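Local coordinates for peptidase M16 domain protein (PDB 4XEA) that probably cleaves peptide bonds as a metal-dependent protease of the M16 (insulinase) family, at residues P6-R10 with T21-R25; T9-R13 with A204-A208; L196-G200 with N367-V371. All coordinates share one frame; numbering follows the deposited sequence.

Contact 1: residues P6-R10 with T21-R25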
loop_
_atom_site.group_PDB
_atom_site.type_symbol
_atom_site.label_atom_id
_atom_site.label_comp_id
_atom_site.label_asym_id
_atom_site.label_seq_id
_atom_site.Cartn_x
_atom_site.Cartn_y
_atom_site.Cartn_z
ATOM N N PRO A 6 10.896 19.664 10.801
ATOM C CA PRO A 6 12.326 19.511 11.102
ATOM C C PRO A 6 13.282 19.900 9.969
ATOM O O PRO A 6 14.478 20.051 10.207
ATOM C CB PRO A 6 12.471 18.014 11.402
ATOM C CG PRO A 6 11.101 17.508 11.594
ATOM C CD PRO A 6 10.204 18.363 10.783
ATOM N N PHE A 7 12.757 20.084 8.764
ATOM C CA PHE A 7 13.556 20.371 7.576
ATOM C C PHE A 7 13.182 21.725 6.988
ATOM O O PHE A 7 12.147 22.282 7.328
ATOM C CB PHE A 7 13.301 19.302 6.513
ATOM C CG PHE A 7 11.825 18.989 6.275
ATOM C CD1 PHE A 7 11.222 17.892 6.886
ATOM C CD2 PHE A 7 11.060 19.774 5.424
ATOM C CE1 PHE A 7 9.858 17.593 6.653
ATOM C CE2 PHE A 7 9.687 19.481 5.176
ATOM C CZ PHE A 7 9.099 18.390 5.798
ATOM N N GLU A 8 14.028 22.223 6.086
ATOM C CA GLU A 8 13.775 23.465 5.370
ATOM C C GLU A 8 12.698 23.222 4.331
ATOM O O GLU A 8 12.651 22.141 3.729
ATOM C CB GLU A 8 15.047 23.967 4.657
ATOM C CG GLU A 8 14.763 25.082 3.642
ATOM C CD GLU A 8 16.010 25.757 3.066
ATOM O OE1 GLU A 8 17.043 25.091 2.888
ATOM O OE2 GLU A 8 15.914 26.953 2.736
ATOM N N THR A 9 11.843 24.220 4.134
ATOM C CA THR A 9 11.001 24.299 2.945
ATOM C C THR A 9 11.346 25.573 2.165
ATOM O O THR A 9 11.106 26.687 2.649
ATOM C CB THR A 9 9.511 24.280 3.297
ATOM O OG1 THR A 9 9.234 23.106 4.046
ATOM C CG2 THR A 9 8.641 24.302 2.040
ATOM N N ARG A 10 11.862 25.381 0.947
ATOM C CA ARG A 10 12.311 26.459 0.073
ATOM C C ARG A 10 11.381 26.525 -1.145
ATOM O O ARG A 10 11.413 25.654 -2.018
ATOM C CB ARG A 10 13.764 26.211 -0.360
ATOM C CG ARG A 10 14.469 27.412 -0.997
ATOM C CD ARG A 10 15.881 27.057 -1.480
ATOM N NE ARG A 10 16.749 26.573 -0.400
ATOM C CZ ARG A 10 18.048 26.273 -0.539
ATOM N NH1 ARG A 10 18.649 26.361 -1.724
ATOM N NH2 ARG A 10 18.748 25.870 0.509
ATOM N N THR A 21 9.071 24.006 -5.003
ATOM C CA THR A 21 9.207 23.822 -3.554
ATOM C C THR A 21 10.142 22.658 -3.296
ATOM O O THR A 21 9.862 21.548 -3.745
ATOM C CB THR A 21 7.850 23.547 -2.889
ATOM O OG1 THR A 21 7.060 24.769 -2.893
ATOM C CG2 THR A 21 8.047 23.067 -1.445
ATOM N N LEU A 22 11.250 22.917 -2.595
ATOM C CA LEU A 22 12.216 21.892 -2.244
ATOM C C LEU A 22 12.182 21.676 -0.731
ATOM O O LEU A 22 12.136 22.633 0.045
ATOM C CB LEU A 22 13.635 22.281 -2.675
ATOM C CG LEU A 22 13.901 22.654 -4.140
ATOM C CD1 LEU A 22 15.379 23.129 -4.336
ATOM C CD2 LEU A 22 13.550 21.524 -5.101
HETATM N N MSE A 23 12.164 20.413 -0.325
HETATM C CA MSE A 23 12.195 20.028 1.086
HETATM C C MSE A 23 13.356 19.054 1.357
HETATM O O MSE A 23 13.149 17.843 1.479
HETATM C CB MSE A 23 10.849 19.382 1.474
HETATM C CG MSE A 23 9.701 20.376 1.558
HETATM SE SE MSE A 23 8.003 19.443 1.778
HETATM C CE MSE A 23 7.666 19.078 -0.114
ATOM N N PRO A 24 14.593 19.576 1.465
ATOM C CA PRO A 24 15.730 18.692 1.702
ATOM C C PRO A 24 15.689 18.028 3.089
ATOM O O PRO A 24 15.410 18.687 4.075
ATOM C CB PRO A 24 16.942 19.634 1.562
ATOM C CG PRO A 24 16.402 21.014 1.801
ATOM C CD PRO A 24 14.994 20.987 1.301
ATOM N N ARG A 25 15.928 16.714 3.142
ATOM C CA ARG A 25 15.916 15.928 4.387
ATOM C C ARG A 25 17.144 15.042 4.294
ATOM O O ARG A 25 17.076 13.953 3.736
ATOM C CB ARG A 25 14.617 15.106 4.496
ATOM C CG ARG A 25 13.339 15.939 4.281
ATOM C CD ARG A 25 12.081 15.070 4.164
ATOM N NE ARG A 25 11.774 14.415 5.434
ATOM C CZ ARG A 25 11.065 13.297 5.589
ATOM N NH1 ARG A 25 10.522 12.667 4.550
ATOM N NH2 ARG A 25 10.899 12.803 6.812
#
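Phe-7 meets Met-23, Pro-24 and Arg-25 where the N-terminal loop comes alongside strand 19-24. Its CB starts the contact, 3.3 Å from the carbonyl O of Pro-24. CG stands between the backbone N and the carbonyl carbon (chi1 47°), which brings the ring down across two side chains. CD1 and CE1 meet Arg-25: its CD lies over one ring face, and its NE is 3.8 Å from Phe-7 CD1. The ring and guanidinium planes are 52° apart, so the two do not stack flat. CE2 touches selenomethionine Met-23, 3.7 Å from its CG. The SE of Met-23 sits obliquely, 5.0 Å from the centroid of the Phe-7 ring, in a Met-aromatic contact. At its tip, Arg-25 NH1 hydrogen-bonds to Asn-367 OD1 and Asp-365 O.

Further along, Thr-9 CG2 meets Thr-21 CG2 at 3.7 Å. Arg-10 and Leu-22 form an antiparallel hydrogen-bonded pair. Arg-10 N reaches Leu-22 O at 2.9 Å in an almost straight bond (178°), and Leu-22 N returns one to Arg-10 O. The Arg-10 guanidinium grips Glu-8 side-on, NH2 to OE1 and NE to OE2, and also holds Asp-205. Glu-8 O is buried without a hydrogen-bond partner; it has a CA-H...O contact from Met-23 CA at 3.4 Å. The loop is thus held to the strand mainly by apolar contact before the backbone pairing begins.

Contact 2: residues T9-R13 with A204-A208; sequences TRTWR and ADEIA
Arg-10 reaches across to the first turn of helix 204-216 and meets Ala-204 and Asp-205. Its CG is anti to the backbone N (chi1 -166°), and a bend at chi3 turns the guanidinium group at the end. NH1 donates to Asp-205 OD1 at 2.9 Å and forms a salt bridge with it. The nitrogen comes to the anti side of that oxygen, 27° out of the carboxylate plane. A second, weak bond runs from Arg-10 NH2 to the same OD1 at 3.2 Å. One oxygen therefore takes both nitrogens, and the guanidinium and carboxylate planes are 33° apart. Ala-204 CB lies over one face of the guanidinium, 3.6 Å from Arg-10 NH2. NH1 also hydrogen-bonds to a glycerol, probably from the crystallisation liquor. With a leucine in place of Arg-10, Asp-205 and Glu-8 would probably both be left without their positive mate.

Strand 10-13 is an outermost strand of the six-stranded mixed sheet, and helix 204-216 follows strand 194-200 of the same sheet. The helix packs on one side of the sheet. The axes of residues 204-208 and strand 10-13 run nearly parallel, 11.4 Å apart at closest approach. Thr-11 turns from the helix to the other side, where its OG1 bonds with Thr-21 OG1.

Trp-12 returns to the helix side. The far corner of its six-membered ring does the touching: CH2 is 3.5 Å from Ala-208 CB, and CZ2 is 3.9 Å from the same methyl. The methyl meets the ring obliquely. The indole NE1 is hydrogen-bonded further along this helix, to Glu-212 OE1.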
loop_
_atom_site.group_PDB
_atom_site.type_symbol
_atom_site.label_atom_id
_atom_site.label_comp_id
_atom_site.label_asym_id
_atom_site.label_seq_id
_atom_site.Cartn_x
_atom_site.Cartn_y
_atom_site.Cartn_z
ATOM N N THR A 9 11.843 24.220 4.134
ATOM C CA THR A 9 11.001 24.299 2.945
ATOM C C THR A 9 11.346 25.573 2.165
ATOM O O THR A 9 11.106 26.687 2.649
ATOM C CB THR A 9 9.511 24.280 3.297
ATOM O OG1 THR A 9 9.234 23.106 4.046
ATOM C CG2 THR A 9 8.641 24.302 2.040
ATOM N N ARG A 10 11.862 25.381 0.947
ATOM C CA ARG A 10 12.311 26.459 0.073
ATOM C C ARG A 10 11.381 26.525 -1.145
ATOM O O ARG A 10 11.413 25.654 -2.018
ATOM C CB ARG A 10 13.764 26.211 -0.360
ATOM C CG ARG A 10 14.469 27.412 -0.997
ATOM C CD ARG A 10 15.881 27.057 -1.480
ATOM N NE ARG A 10 16.749 26.573 -0.400
ATOM C CZ ARG A 10 18.048 26.273 -0.539
ATOM N NH1 ARG A 10 18.649 26.361 -1.724
ATOM N NH2 ARG A 10 18.748 25.870 0.509
ATOM N N THR A 11 10.571 27.582 -1.174
ATOM C CA THR A 11 9.557 27.815 -2.185
ATOM C C THR A 11 9.826 29.160 -2.912
ATOM O O THR A 11 9.898 30.203 -2.272
ATOM C CB THR A 11 8.160 27.889 -1.548
ATOM O OG1 THR A 11 7.854 26.661 -0.844
ATOM C CG2 THR A 11 7.113 28.137 -2.598
ATOM N N TRP A 12 9.973 29.111 -4.237
ATOM C CA TRP A 12 10.141 30.296 -5.045
ATOM C C TRP A 12 9.522 30.082 -6.428
ATOM O O TRP A 12 8.983 28.993 -6.717
ATOM C CB TRP A 12 11.623 30.734 -5.108
ATOM C CG TRP A 12 12.473 30.017 -6.073
ATOM C CD1 TRP A 12 12.967 30.510 -7.253
ATOM C CD2 TRP A 12 13.017 28.702 -5.930
ATOM N NE1 TRP A 12 13.779 29.578 -7.857
ATOM C CE2 TRP A 12 13.816 28.453 -7.072
ATOM C CE3 TRP A 12 12.913 27.702 -4.948
ATOM C CZ2 TRP A 12 14.493 27.243 -7.259
ATOM C CZ3 TRP A 12 13.585 26.513 -5.139
ATOM C CH2 TRP A 12 14.368 26.293 -6.286
ATOM N N ARG A 13 9.496 31.142 -7.226
ATOM C CA ARG A 13 8.878 31.127 -8.555
ATOM C C ARG A 13 9.898 31.572 -9.607
ATOM O O ARG A 13 10.524 32.615 -9.447
ATOM C CB ARG A 13 7.637 32.035 -8.599
ATOM C CG ARG A 13 6.868 31.956 -9.923
ATOM C CD ARG A 13 5.685 32.945 -10.033
ATOM N NE ARG A 13 4.796 32.902 -8.853
ATOM C CZ ARG A 13 3.626 32.290 -8.741
ATOM N NH1 ARG A 13 3.123 31.563 -9.726
ATOM N NH2 ARG A 13 2.941 32.408 -7.602
ATOM N N ALA A 204 19.800 21.020 -1.589
ATOM C CA ALA A 204 18.840 21.998 -2.104
ATOM C C ALA A 204 19.493 23.096 -2.966
ATOM O O ALA A 204 18.915 23.551 -3.957
ATOM C CB ALA A 204 18.027 22.615 -0.952
ATOM N N ASP A 205 20.705 23.504 -2.611
ATOM C CA ASP A 205 21.404 24.542 -3.386
ATOM C C ASP A 205 21.760 23.976 -4.763
ATOM O O ASP A 205 21.630 24.653 -5.775
ATOM C CB ASP A 205 22.693 25.010 -2.684
ATOM C CG ASP A 205 22.447 25.610 -1.293
ATOM O OD1 ASP A 205 21.461 26.344 -1.089
ATOM O OD2 ASP A 205 23.290 25.362 -0.405
ATOM N N GLU A 206 22.226 22.724 -4.783
ATOM C CA GLU A 206 22.609 22.050 -6.028
ATOM C C GLU A 206 21.417 21.921 -6.969
ATOM O O GLU A 206 21.507 22.276 -8.150
ATOM C CB GLU A 206 23.161 20.652 -5.734
ATOM C CG GLU A 206 23.540 19.831 -6.985
ATOM C CD GLU A 206 23.651 18.326 -6.707
ATOM O OE1 GLU A 206 23.253 17.870 -5.603
ATOM O OE2 GLU A 206 24.146 17.604 -7.601
ATOM N N ILE A 207 20.295 21.432 -6.445
ATOM C CA ILE A 207 19.147 21.156 -7.283
ATOM C C ILE A 207 18.457 22.457 -7.746
ATOM O O ILE A 207 17.980 22.537 -8.886
ATOM C CB ILE A 207 18.145 20.207 -6.571
ATOM C CG1 ILE A 207 18.776 18.825 -6.325
ATOM C CG2 ILE A 207 16.852 20.080 -7.384
ATOM C CD1 ILE A 207 19.362 18.146 -7.566
ATOM N N ALA A 208 18.430 23.477 -6.880
ATOM C CA ALA A 208 17.842 24.785 -7.246
ATOM C C ALA A 208 18.564 25.419 -8.419
ATOM O O ALA A 208 17.939 26.026 -9.274
ATOM C CB ALA A 208 17.832 25.730 -6.073
#

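Contact 3: residues L196-G200 with N367-V371; sequences LVIAG and NAFLV
This is buried helix-on-sheet packing, in which the first turn of helix 367-379 rests on the end of strand 194-200. The strand lies inside the six-stranded sheet, between strands 19-24 and 31-37. The axes of residues 196-200 and 367-371 run roughly antiparallel (154°) and come within 7.7 Å. Small residues on the strand permit this close approach. Val-371 meets the strand with both methyls. Val-371 CG1 is anti to the backbone N and lies 3.6 Å from Val-197 O. Val-371 CG2 is 3.6 Å from Ala-199 CB.

Asn-367 lays its amide against the strand end, with OD1 3.4 Å from Gly-200 CA. That is contact without a hydrogen bond. OD1 accepts from Arg-25 NH1 instead, and ND2 donates to Gln-30 OE1, so both ends of the buried amide are satisfied. Gly-200 has backbone angles that call for glycine, and a beta carbon there would crowd Asn-367 ND2.

On the same side of the sheet, Leu-370 packs on Met-23 of strand 19-24, and Val-371 on Met-34 of strand 31-37. Leu-196 and Ile-198 point away from this helix and pack on helix 105-116, so strand 194-200 is sandwiched between the two helices.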
loop_
_atom_site.group_PDB
_atom_site.type_symbol
_atom_site.label_atom_id
_atom_site.label_comp_id
_atom_site.label_asym_id
_atom_site.label_seq_id
_atom_site.Cartn_x
_atom_site.Cartn_y
_atom_site.Cartn_z
ATOM N N LEU A 196 6.545 22.178 -9.375
ATOM C CA LEU A 196 7.600 21.185 -9.161
ATOM C C LEU A 196 7.908 21.128 -7.669
ATOM O O LEU A 196 8.266 22.151 -7.062
ATOM C CB LEU A 196 8.874 21.570 -9.930
ATOM C CG LEU A 196 10.084 20.632 -9.822
ATOM C CD1 LEU A 196 9.729 19.213 -10.367
ATOM C CD2 LEU A 196 11.281 21.230 -10.560
ATOM N N VAL A 197 7.776 19.930 -7.084
ATOM C CA VAL A 197 7.933 19.740 -5.630
ATOM C C VAL A 197 8.827 18.519 -5.415
ATOM O O VAL A 197 8.640 17.494 -6.055
ATOM C CB VAL A 197 6.585 19.598 -4.917
ATOM C CG1 VAL A 197 6.751 19.490 -3.431
ATOM C CG2 VAL A 197 5.661 20.840 -5.240
ATOM N N ILE A 198 9.823 18.674 -4.547
ATOM C CA ILE A 198 10.842 17.634 -4.327
ATOM C C ILE A 198 11.106 17.529 -2.840
ATOM O O ILE A 198 11.327 18.547 -2.178
ATOM C CB ILE A 198 12.152 17.974 -5.027
ATOM C CG1 ILE A 198 11.897 18.394 -6.467
ATOM C CG2 ILE A 198 13.150 16.758 -5.007
ATOM C CD1 ILE A 198 13.165 18.763 -7.221
ATOM N N ALA A 199 11.089 16.304 -2.316
ATOM C CA ALA A 199 11.434 16.050 -0.915
ATOM C C ALA A 199 12.374 14.854 -0.796
ATOM O O ALA A 199 12.273 13.869 -1.545
ATOM C CB ALA A 199 10.202 15.848 -0.051
ATOM N N GLY A 200 13.316 14.978 0.134
ATOM C CA GLY A 200 14.184 13.861 0.482
ATOM C C GLY A 200 15.659 14.205 0.551
ATOM O O GLY A 200 16.039 15.367 0.803
ATOM N N ASN A 367 8.213 11.221 2.279
ATOM C CA ASN A 367 8.500 12.079 1.111
ATOM C C ASN A 367 7.298 12.123 0.172
ATOM O O ASN A 367 6.914 13.207 -0.235
ATOM C CB ASN A 367 9.699 11.597 0.312
ATOM C CG ASN A 367 11.016 11.833 1.023
ATOM O OD1 ASN A 367 11.186 12.809 1.757
ATOM N ND2 ASN A 367 11.958 10.944 0.791
ATOM N N ALA A 368 6.737 10.961 -0.164
ATOM C CA ALA A 368 5.629 10.907 -1.136
ATOM C C ALA A 368 4.428 11.729 -0.667
ATOM O O ALA A 368 3.853 12.495 -1.443
ATOM C CB ALA A 368 5.199 9.482 -1.433
ATOM N N PHE A 369 4.011 11.567 0.578
ATOM C CA PHE A 369 2.907 12.393 1.104
ATOM C C PHE A 369 3.213 13.912 1.062
ATOM O O PHE A 369 2.423 14.739 0.534
ATOM C CB PHE A 369 2.535 11.935 2.519
ATOM C CG PHE A 369 1.439 12.766 3.171
ATOM C CD1 PHE A 369 0.113 12.311 3.153
ATOM C CD2 PHE A 369 1.737 13.940 3.846
ATOM C CE1 PHE A 369 -0.911 13.057 3.771
ATOM C CE2 PHE A 369 0.705 14.714 4.446
ATOM C CZ PHE A 369 -0.619 14.236 4.412
ATOM N N LEU A 370 4.360 14.312 1.597
ATOM C CA LEU A 370 4.738 15.716 1.583
ATOM C C LEU A 370 4.627 16.316 0.182
ATOM O O LEU A 370 4.112 17.427 -0.012
ATOM C CB LEU A 370 6.177 15.891 2.094
ATOM C CG LEU A 370 6.384 15.664 3.570
ATOM C CD1 LEU A 370 7.870 15.427 3.896
ATOM C CD2 LEU A 370 5.815 16.810 4.353
ATOM N N VAL A 371 5.118 15.577 -0.798
ATOM C CA VAL A 371 5.204 16.092 -2.161
ATOM C C VAL A 371 3.817 16.142 -2.799
ATOM O O VAL A 371 3.393 17.189 -3.270
ATOM C CB VAL A 371 6.198 15.225 -3.016
ATOM C CG1 VAL A 371 6.026 15.569 -4.481
ATOM C CG2 VAL A 371 7.669 15.459 -2.548
#

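All three contacts belong to the same six-stranded sheet. Contacts 1 and 2 share Thr-9 and Arg-10, and their centres are about 8 Å apart. Leu-22 CD1 of contact 1 meets Trp-12 CH2 of contact 2 at 3.9 Å. Contact 3 is centred about 9 Å from contact 1. The two are joined by backbone pairing, with Arg-25 N 2.7 Å from Gly-200 O. Contacts 2 and 3 lie about 12 Å apart and meet through Ile-207 and Ile-198. Helix 204-216 packs on one side of the sheet and helix 367-379 on the other. The nickel ion is bound by His-61, His-65 and Glu-136, none of which belongs to these segments.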